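Long-range contacts in 6-carboxyhexanoate--CoA ligase (Aquifex aeolicus, PDB 5TVA), which belongs to the 6-carboxyhexanoate--CoA ligase (BioW) family of CoA ligases and is modelled here with coenzyme A and adenosine monophosphate bound: residues 20-24 with 138-144; 2-6 with 52-56; 169-175 with 230-236. One frame throughout, in Å; residues are numbered along the deposited sequence.

Contact 1: residues 20-24 with 138-144. With COA (coenzyme A), chain D.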
# COMPACT_ATOMS: atom_id res chain seq x y z
N ALA A 20 -5.25 -6.65 8.16
CA ALA A 20 -5.28 -7.45 6.94
C ALA A 20 -6.74 -7.62 6.55
O ALA A 20 -7.63 -7.50 7.38
CB ALA A 20 -4.61 -8.83 7.14
N GLU A 21 -6.95 -7.92 5.27
CA GLU A 21 -8.28 -8.17 4.74
C GLU A 21 -8.23 -9.38 3.81
O GLU A 21 -7.25 -9.57 3.08
CB GLU A 21 -8.82 -6.94 3.99
CG GLU A 21 -10.18 -7.16 3.32
CD GLU A 21 -10.83 -5.84 2.87
OE1 GLU A 21 -10.20 -4.78 3.05
OE2 GLU A 21 -11.98 -5.88 2.38
N ARG A 22 -9.28 -10.20 3.88
CA ARG A 22 -9.50 -11.30 2.96
C ARG A 22 -10.93 -11.22 2.42
O ARG A 22 -11.86 -10.90 3.16
CB ARG A 22 -9.29 -12.66 3.65
CG ARG A 22 -7.91 -12.81 4.27
CD ARG A 22 -6.85 -13.19 3.24
NE ARG A 22 -5.54 -13.35 3.88
CZ ARG A 22 -4.66 -12.36 4.04
NH1 ARG A 22 -4.93 -11.14 3.58
NH2 ARG A 22 -3.50 -12.60 4.64
N ILE A 23 -11.10 -11.53 1.14
CA ILE A 23 -12.41 -11.54 0.51
C ILE A 23 -12.57 -12.91 -0.10
O ILE A 23 -11.84 -13.27 -1.03
CB ILE A 23 -12.55 -10.45 -0.57
CG1 ILE A 23 -12.14 -9.10 -0.01
CG2 ILE A 23 -13.95 -10.44 -1.13
CD1 ILE A 23 -12.09 -8.00 -1.04
N VAL A 24 -13.52 -13.69 0.42
CA VAL A 24 -13.59 -15.12 0.11
C VAL A 24 -15.05 -15.56 0.03
O VAL A 24 -15.97 -14.88 0.50
CB VAL A 24 -12.84 -15.98 1.16
CG1 VAL A 24 -11.38 -15.56 1.26
CG2 VAL A 24 -13.51 -15.88 2.54
N HIS A 138 -10.67 -3.13 0.79
CA HIS A 138 -11.61 -3.86 -0.07
C HIS A 138 -10.94 -4.35 -1.35
O HIS A 138 -11.46 -4.19 -2.46
CB HIS A 138 -12.85 -3.01 -0.40
CG HIS A 138 -13.81 -2.87 0.73
ND1 HIS A 138 -13.82 -3.72 1.82
CD2 HIS A 138 -14.82 -1.99 0.94
CE1 HIS A 138 -14.78 -3.36 2.65
NE2 HIS A 138 -15.40 -2.31 2.13
N PHE A 139 -9.76 -4.93 -1.17
CA PHE A 139 -9.01 -5.55 -2.26
C PHE A 139 -8.46 -6.87 -1.74
O PHE A 139 -8.18 -7.00 -0.55
CB PHE A 139 -7.86 -4.63 -2.74
CG PHE A 139 -6.78 -4.46 -1.73
CD1 PHE A 139 -5.70 -5.38 -1.67
CD2 PHE A 139 -6.84 -3.43 -0.82
CE1 PHE A 139 -4.71 -5.25 -0.69
CE2 PHE A 139 -5.85 -3.28 0.13
CZ PHE A 139 -4.77 -4.22 0.20
N ASP A 140 -8.30 -7.84 -2.65
CA ASP A 140 -7.64 -9.10 -2.32
C ASP A 140 -7.25 -9.80 -3.62
O ASP A 140 -7.82 -9.52 -4.68
CB ASP A 140 -8.56 -10.00 -1.47
CG ASP A 140 -7.78 -11.12 -0.74
OD1 ASP A 140 -6.53 -11.13 -0.77
OD2 ASP A 140 -8.44 -11.96 -0.09
N TRP A 141 -6.24 -10.67 -3.52
CA TRP A 141 -5.97 -11.63 -4.58
C TRP A 141 -7.15 -12.59 -4.71
O TRP A 141 -7.62 -13.14 -3.72
CB TRP A 141 -4.70 -12.46 -4.29
CG TRP A 141 -3.42 -11.69 -4.24
CD1 TRP A 141 -2.72 -11.33 -3.13
CD2 TRP A 141 -2.70 -11.15 -5.36
NE1 TRP A 141 -1.62 -10.60 -3.48
CE2 TRP A 141 -1.58 -10.48 -4.85
CE3 TRP A 141 -2.91 -11.15 -6.74
CZ2 TRP A 141 -0.64 -9.84 -5.67
CZ3 TRP A 141 -1.98 -10.52 -7.56
CH2 TRP A 141 -0.86 -9.87 -7.02
N LYS A 142 -7.59 -12.79 -5.95
CA LYS A 142 -8.66 -13.75 -6.22
C LYS A 142 -8.35 -15.13 -5.63
O LYS A 142 -9.22 -15.77 -5.01
CB LYS A 142 -8.87 -13.86 -7.73
CG LYS A 142 -9.91 -14.89 -8.14
CD LYS A 142 -10.34 -14.64 -9.57
CE LYS A 142 -11.60 -15.40 -9.87
NZ LYS A 142 -12.69 -14.88 -9.01
N ASP A 143 -7.14 -15.64 -5.83
CA ASP A 143 -6.78 -16.97 -5.33
C ASP A 143 -5.51 -16.82 -4.52
O ASP A 143 -4.42 -17.14 -5.02
CB ASP A 143 -6.60 -17.99 -6.49
CG ASP A 143 -6.35 -19.41 -5.99
OD1 ASP A 143 -6.21 -19.60 -4.77
OD2 ASP A 143 -6.31 -20.34 -6.82
N ARG A 144 -5.64 -16.31 -3.28
CA ARG A 144 -4.45 -15.88 -2.53
C ARG A 144 -3.47 -17.04 -2.28
O ARG A 144 -2.25 -16.84 -2.29
CB ARG A 144 -4.86 -15.24 -1.20
CG ARG A 144 -3.68 -14.60 -0.51
CD ARG A 144 -4.07 -13.82 0.74
NE ARG A 144 -4.36 -12.43 0.45
CZ ARG A 144 -3.50 -11.42 0.60
NH1 ARG A 144 -2.26 -11.63 1.05
NH2 ARG A 144 -3.90 -10.17 0.31
N1A COA D . -3.03 1.72 10.39
C2A COA D . -3.29 2.40 11.52
N3A COA D . -4.51 2.41 12.05
C4A COA D . -5.52 1.75 11.45
C5A COA D . -5.29 1.03 10.28
C6A COA D . -3.97 1.04 9.77
N6A COA D . -3.67 0.28 8.48
N7A COA D . -6.43 0.45 9.90
C8A COA D . -7.36 0.79 10.77
N9A COA D . -6.82 1.54 11.74
C1B COA D . -7.70 2.12 12.79
C2B COA D . -7.42 2.93 13.73
O2B COA D . -6.56 4.04 13.35
C3B COA D . -8.99 3.51 13.72
O3B COA D . -9.13 4.26 12.48
P3B COA D . -9.26 5.92 12.25
O7A COA D . -10.32 6.12 11.21
O8A COA D . -9.61 6.67 13.50
O9A COA D . -7.98 6.50 11.71
C4B COA D . -9.75 2.45 13.73
O4B COA D . -8.80 1.24 13.43
C5B COA D . -10.95 2.44 12.67
O5B COA D . -10.49 2.10 11.40
P1A COA D . -11.35 1.22 10.27
O1A COA D . -11.45 2.04 8.97
O2A COA D . -12.72 0.82 10.75
O3A COA D . -10.46 -0.12 9.92
P2A COA D . -11.02 -1.59 9.31
O4A COA D . -11.55 -2.37 10.52
O5A COA D . -12.20 -1.38 8.35
O6A COA D . -9.71 -2.37 8.59
CBP COA D . -7.48 -2.60 7.29
CCP COA D . -8.74 -1.69 7.73
CDP COA D . -6.54 -2.81 8.51
CEP COA D . -7.99 -4.03 6.97
CAP COA D . -6.69 -1.94 6.04
OAP COA D . -5.58 -1.22 6.42
C9P COA D . -6.17 -2.94 4.96
O9P COA D . -6.83 -3.23 3.99
N8P COA D . -4.85 -3.55 5.10
C7P COA D . -4.33 -4.53 4.09
C6P COA D . -3.09 -4.04 3.37
C5P COA D . -1.84 -3.79 4.29
O5P COA D . -1.92 -3.18 5.29
N4P COA D . -0.53 -4.34 3.85
C3P COA D . 0.69 -4.14 4.73
C2P COA D . 1.94 -4.44 3.90
S1P COA D . 1.79 -3.41 2.42
O HOH W 1 -6.25 -8.12 1.14

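Contact 2: residues 2-6 with 52-56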
# COMPACT_ATOMS: atom_id res chain seq x y z
N ASP A 2 -21.37 -15.69 -3.85
CA ASP A 2 -21.48 -15.00 -2.57
C ASP A 2 -20.10 -14.76 -1.93
O ASP A 2 -19.40 -15.70 -1.60
CB ASP A 2 -22.38 -15.79 -1.62
CG ASP A 2 -23.81 -15.25 -1.59
OD1 ASP A 2 -24.33 -14.86 -2.67
OD2 ASP A 2 -24.41 -15.20 -0.49
N LEU A 3 -19.73 -13.50 -1.76
CA LEU A 3 -18.44 -13.13 -1.21
C LEU A 3 -18.63 -12.42 0.13
O LEU A 3 -19.62 -11.71 0.34
CB LEU A 3 -17.66 -12.21 -2.15
CG LEU A 3 -17.05 -12.77 -3.42
CD1 LEU A 3 -16.37 -11.62 -4.17
CD2 LEU A 3 -16.06 -13.92 -3.15
N PHE A 4 -17.65 -12.61 1.01
CA PHE A 4 -17.61 -11.94 2.30
C PHE A 4 -16.26 -11.25 2.44
O PHE A 4 -15.21 -11.86 2.18
CB PHE A 4 -17.85 -12.93 3.45
CG PHE A 4 -19.23 -13.51 3.49
CD1 PHE A 4 -19.57 -14.58 2.68
CD2 PHE A 4 -20.21 -12.98 4.34
CE1 PHE A 4 -20.85 -15.13 2.70
CE2 PHE A 4 -21.50 -13.52 4.38
CZ PHE A 4 -21.82 -14.59 3.55
N SER A 5 -16.28 -9.99 2.85
CA SER A 5 -15.07 -9.25 3.15
C SER A 5 -14.75 -9.45 4.63
O SER A 5 -15.63 -9.29 5.48
CB SER A 5 -15.29 -7.77 2.83
OG SER A 5 -14.42 -6.94 3.57
N VAL A 6 -13.51 -9.83 4.93
CA VAL A 6 -13.08 -10.11 6.31
C VAL A 6 -11.96 -9.16 6.65
O VAL A 6 -10.84 -9.31 6.14
CB VAL A 6 -12.63 -11.56 6.48
CG1 VAL A 6 -12.26 -11.82 7.94
CG2 VAL A 6 -13.71 -12.51 6.03
N LYS A 52 -20.93 -9.13 4.06
CA LYS A 52 -21.30 -9.68 2.76
C LYS A 52 -21.05 -8.64 1.67
O LYS A 52 -21.40 -7.47 1.82
CB LYS A 52 -22.77 -10.09 2.77
CG LYS A 52 -23.21 -10.95 1.59
CD LYS A 52 -24.71 -11.23 1.67
CE LYS A 52 -25.05 -12.64 1.25
NZ LYS A 52 -26.49 -12.97 1.49
N VAL A 53 -20.42 -9.07 0.58
CA VAL A 53 -20.07 -8.19 -0.54
C VAL A 53 -21.27 -8.08 -1.48
O VAL A 53 -21.88 -9.10 -1.84
CB VAL A 53 -18.84 -8.73 -1.29
CG1 VAL A 53 -18.66 -7.99 -2.63
CG2 VAL A 53 -17.58 -8.62 -0.43
N LYS A 54 -21.60 -6.87 -1.90
CA LYS A 54 -22.66 -6.70 -2.88
C LYS A 54 -22.09 -6.83 -4.29
O LYS A 54 -22.15 -7.91 -4.89
CB LYS A 54 -23.34 -5.34 -2.70
CG LYS A 54 -23.86 -5.08 -1.29
CD LYS A 54 -25.39 -5.11 -1.24
CE LYS A 54 -25.91 -4.75 0.15
NZ LYS A 54 -25.26 -3.50 0.65
N ASP A 55 -21.50 -5.76 -4.79
CA ASP A 55 -20.86 -5.74 -6.10
C ASP A 55 -19.35 -5.82 -5.95
O ASP A 55 -18.78 -5.36 -4.95
CB ASP A 55 -21.23 -4.47 -6.85
CG ASP A 55 -22.70 -4.21 -6.84
OD1 ASP A 55 -23.40 -4.84 -7.67
OD2 ASP A 55 -23.16 -3.42 -5.99
N PHE A 56 -18.70 -6.35 -6.97
CA PHE A 56 -17.25 -6.42 -6.98
C PHE A 56 -16.77 -6.56 -8.41
O PHE A 56 -17.54 -6.93 -9.31
CB PHE A 56 -16.74 -7.59 -6.13
CG PHE A 56 -17.09 -8.95 -6.69
CD1 PHE A 56 -18.31 -9.55 -6.40
CD2 PHE A 56 -16.19 -9.64 -7.50
CE1 PHE A 56 -18.63 -10.81 -6.90
CE2 PHE A 56 -16.50 -10.89 -8.02
CZ PHE A 56 -17.72 -11.48 -7.71

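Contact 3: residues 169-175 with 230-236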
# COMPACT_ATOMS: atom_id res chain seq x y z
N LYS A 169 -4.50 -2.23 -6.82
CA LYS A 169 -5.79 -1.58 -6.63
C LYS A 169 -5.66 -0.07 -6.78
O LYS A 169 -6.49 0.56 -7.45
CB LYS A 169 -6.40 -1.93 -5.28
CG LYS A 169 -7.95 -1.97 -5.32
CD LYS A 169 -8.61 -1.06 -4.29
CE LYS A 169 -10.12 -1.22 -4.34
NZ LYS A 169 -10.81 -0.44 -3.27
N ASN A 170 -4.65 0.53 -6.15
CA ASN A 170 -4.43 1.97 -6.27
C ASN A 170 -4.36 2.39 -7.73
O ASN A 170 -5.11 3.27 -8.17
CB ASN A 170 -3.15 2.39 -5.54
CG ASN A 170 -3.26 2.22 -4.03
OD1 ASN A 170 -4.35 2.06 -3.50
ND2 ASN A 170 -2.12 2.27 -3.34
N LEU A 171 -3.51 1.72 -8.51
CA LEU A 171 -3.38 2.04 -9.93
C LEU A 171 -4.68 1.77 -10.69
O LEU A 171 -5.04 2.53 -11.59
CB LEU A 171 -2.23 1.25 -10.56
CG LEU A 171 -0.87 1.48 -9.91
CD1 LEU A 171 0.21 0.63 -10.60
CD2 LEU A 171 -0.51 2.97 -9.92
N PHE A 172 -5.39 0.70 -10.34
CA PHE A 172 -6.67 0.46 -10.99
C PHE A 172 -7.68 1.56 -10.66
O PHE A 172 -8.51 1.92 -11.51
CB PHE A 172 -7.22 -0.91 -10.58
CG PHE A 172 -8.63 -1.15 -11.01
CD1 PHE A 172 -8.91 -1.59 -12.29
CD2 PHE A 172 -9.69 -0.92 -10.12
CE1 PHE A 172 -10.24 -1.81 -12.69
CE2 PHE A 172 -11.02 -1.13 -10.52
CZ PHE A 172 -11.29 -1.58 -11.80
N CYS A 173 -7.62 2.11 -9.44
CA CYS A 173 -8.53 3.14 -9.00
C CYS A 173 -8.19 4.53 -9.54
O CYS A 173 -8.99 5.46 -9.35
CB CYS A 173 -8.55 3.17 -7.47
SG CYS A 173 -9.60 1.90 -6.78
N GLY A 174 -7.06 4.69 -10.22
CA GLY A 174 -6.71 5.96 -10.83
C GLY A 174 -5.57 6.69 -10.19
O GLY A 174 -5.27 7.82 -10.61
N VAL A 175 -4.93 6.14 -9.17
CA VAL A 175 -3.68 6.74 -8.73
C VAL A 175 -2.67 6.58 -9.86
O VAL A 175 -2.57 5.51 -10.46
CB VAL A 175 -3.21 6.09 -7.42
CG1 VAL A 175 -1.75 6.50 -7.10
CG2 VAL A 175 -4.18 6.49 -6.30
N CYS A 230 -13.13 5.03 -4.98
CA CYS A 230 -12.65 3.75 -5.48
C CYS A 230 -11.73 3.09 -4.46
O CYS A 230 -11.88 1.90 -4.15
CB CYS A 230 -11.92 3.94 -6.81
SG CYS A 230 -11.46 2.41 -7.62
N LEU A 231 -10.80 3.87 -3.90
CA LEU A 231 -9.84 3.30 -2.95
C LEU A 231 -10.55 2.72 -1.73
O LEU A 231 -10.10 1.71 -1.18
CB LEU A 231 -8.84 4.37 -2.50
CG LEU A 231 -7.89 4.96 -3.55
CD1 LEU A 231 -7.18 6.20 -3.00
CD2 LEU A 231 -6.90 3.90 -3.99
N THR A 232 -11.66 3.34 -1.29
CA THR A 232 -12.21 3.04 0.01
C THR A 232 -13.50 2.23 -0.03
O THR A 232 -13.91 1.70 1.02
CB THR A 232 -12.43 4.33 0.83
OG1 THR A 232 -13.45 5.17 0.22
CG2 THR A 232 -11.14 5.09 0.95
N GLN A 233 -14.13 2.08 -1.20
CA GLN A 233 -15.44 1.45 -1.27
C GLN A 233 -15.53 0.36 -2.34
O GLN A 233 -16.23 -0.63 -2.15
CB GLN A 233 -16.54 2.51 -1.52
CG GLN A 233 -16.64 3.55 -0.39
CD GLN A 233 -17.87 4.49 -0.48
OE1 GLN A 233 -18.67 4.45 -1.43
NE2 GLN A 233 -18.02 5.35 0.51
N LYS A 234 -14.87 0.51 -3.48
CA LYS A 234 -15.06 -0.49 -4.52
C LYS A 234 -14.34 -1.80 -4.16
O LYS A 234 -13.25 -1.79 -3.57
CB LYS A 234 -14.57 0.07 -5.86
CG LYS A 234 -14.88 -0.84 -7.04
CD LYS A 234 -14.60 -0.14 -8.36
CE LYS A 234 -14.53 -1.14 -9.50
NZ LYS A 234 -15.77 -1.96 -9.61
N VAL A 235 -14.97 -2.93 -4.48
CA VAL A 235 -14.48 -4.24 -4.09
C VAL A 235 -13.83 -4.88 -5.32
O VAL A 235 -14.50 -5.10 -6.34
CB VAL A 235 -15.60 -5.13 -3.53
CG1 VAL A 235 -15.07 -6.53 -3.22
CG2 VAL A 235 -16.18 -4.52 -2.26
N VAL A 236 -12.53 -5.14 -5.22
CA VAL A 236 -11.72 -5.60 -6.35
C VAL A 236 -10.99 -6.88 -5.96
O VAL A 236 -10.24 -6.90 -4.98
CB VAL A 236 -10.71 -4.54 -6.79
CG1 VAL A 236 -9.82 -5.09 -7.88
CG2 VAL A 236 -11.44 -3.31 -7.26

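Contact 1: residues 20-24 with 138-144
Ala20 and Glu21 of strand 15-25 and Phe139 of strand 139-141 line the coenzyme A pocket, where edge strands of two different sheets cross: the antiparallel sheet 15-25/3-12/45-52 and the parallel sheet 57-60/236-239/139-141. The two segments cross at 68° with their axes 6.2 Å apart, so they are joined through side chains and not as neighbours in one sheet. Glu21 reaches across with both carboxylate oxygens. Glu21 OE1 accepts from His138 N at 2.8 Å and Glu21 OE2 from His138 ND1 at 2.9 Å (175° at the hydrogen), which places the carboxylate at the edge of the imidazole; Glu21 OE2 is also hydrogen-bonded to Ser5. Close to the ligand, Ala20 O approaches coenzyme A CEP at 3.5 Å, and the Phe139 ring meets C6P edge-on, with CZ at 3.6 Å. Asp140 forms the second polar link: its OD2 accepts from Ile23 N at 3.0 Å, while its OD1 makes a salt bridge to Arg144 NE at 2.8 Å. Arg144 lies flat against the guanidinium of Arg22, with planes 9° apart and centres separated by 3.7 Å. The closeness of these like charges is probably made tolerable by their acids: Glu35 for Arg22, Asp140 and Asp162 for Arg144. Ile23 CD1 packs against the backbone of 138-139, 3.8 Å from His138 C. A water spans the backbones, donating to Glu21 O at 2.6 Å and to Phe139 O at 2.8 Å.

Contact 2: residues 2-6 with 52-56
Backbone pairing comes first: strand 3-12 and the end of strand 45-52 are antiparallel neighbours, and Phe4 and Lys52 form a non-hydrogen-bonded pair with CA atoms 4.4 Å apart. Next to it, Val53 N donates to Leu3 O at 2.8 Å and 176°, an almost linear bond, and Lys52 CA adds a CA-H...O contact to the same Leu3 O at 3.6 Å. Apolar contacts form the second group. Leu3 CB packs on Val53 CB at 3.8 Å, and Leu3 CD1 sits over the face of the Phe56 ring, 3.5 Å from its centroid and 7° off the normal, a CH-pi contact. The aliphatic part of Lys52 covers one face of the Phe4 ring. The charged term is a long salt bridge, Asp2 OD2 to Lys52 NZ at 3.6 Å. With both charges exposed and Leu3 buried, hydrophobic packing and a single backbone hydrogen bond probably hold this edge more than the ion pair does.

Contact 3: residues 169-175 with 230-236
Lys169 stretches its aliphatic chain beside Val236, with CE 3.8 Å from CG2, and brings its ammonium group to backbone carbonyls of 230-234. The setting is an interhelical disulfide, between helices 158-173 and 224-233, beside the Schellman motif that ends helix 158-173. Lys169 NZ donates to Cys230 O at 2.7 Å, to Lys234 O at 2.8 Å and, weakly, to Leu231 O at 3.1 Å, and is also hydrogen-bonded to Ile137 O. The charge thus gathers carbonyls of 230-234 just before strand 236-239. At the same end, Phe172 CE2 is 3.9 Å from Val236 CG2, while Lys234 CE meets the edge of the Phe172 ring. One helical turn beyond Lys169, the segments are covalently tied. Around that tie the packing is apolar: Leu231 CD2 lies 3.9 Å from Cys173 CB and 4.4 Å from Val175 CG2. In the Schellman motif, Gly174 has phi 110° and the bonds Val175 N to Asn170 O (3.0 Å) and Gly174 N to Leu171 O (3.3 Å) run back into the last turn. In the disulfide, Cys173 SG and Cys230 SG are 2.1 Å apart, with chi3 at -70°.

How the contacts relate
Strand 3-12 brings contact 2 to the same antiparallel sheet as strand 15-25 of contact 1, with 53-56 in the loop that follows strand 45-52; their centres lie about 10 Å apart. Contact 3 is about 13 Å from contact 1 and 16 Å from contact 2, centre to centre. It meets contact 1 in the parallel sheet, through Val236, and contact 2 by packing of Val235 on Val53 and Phe56. Along the chain the segments of contacts 1 and 2 alternate, and contact 3 follows both. Contact 1 supplies coenzyme A pocket residues, contact 2 lies farther out and contact 3 nearer the AMP; together they tie the two sheets to helices 158-173 and 224-233.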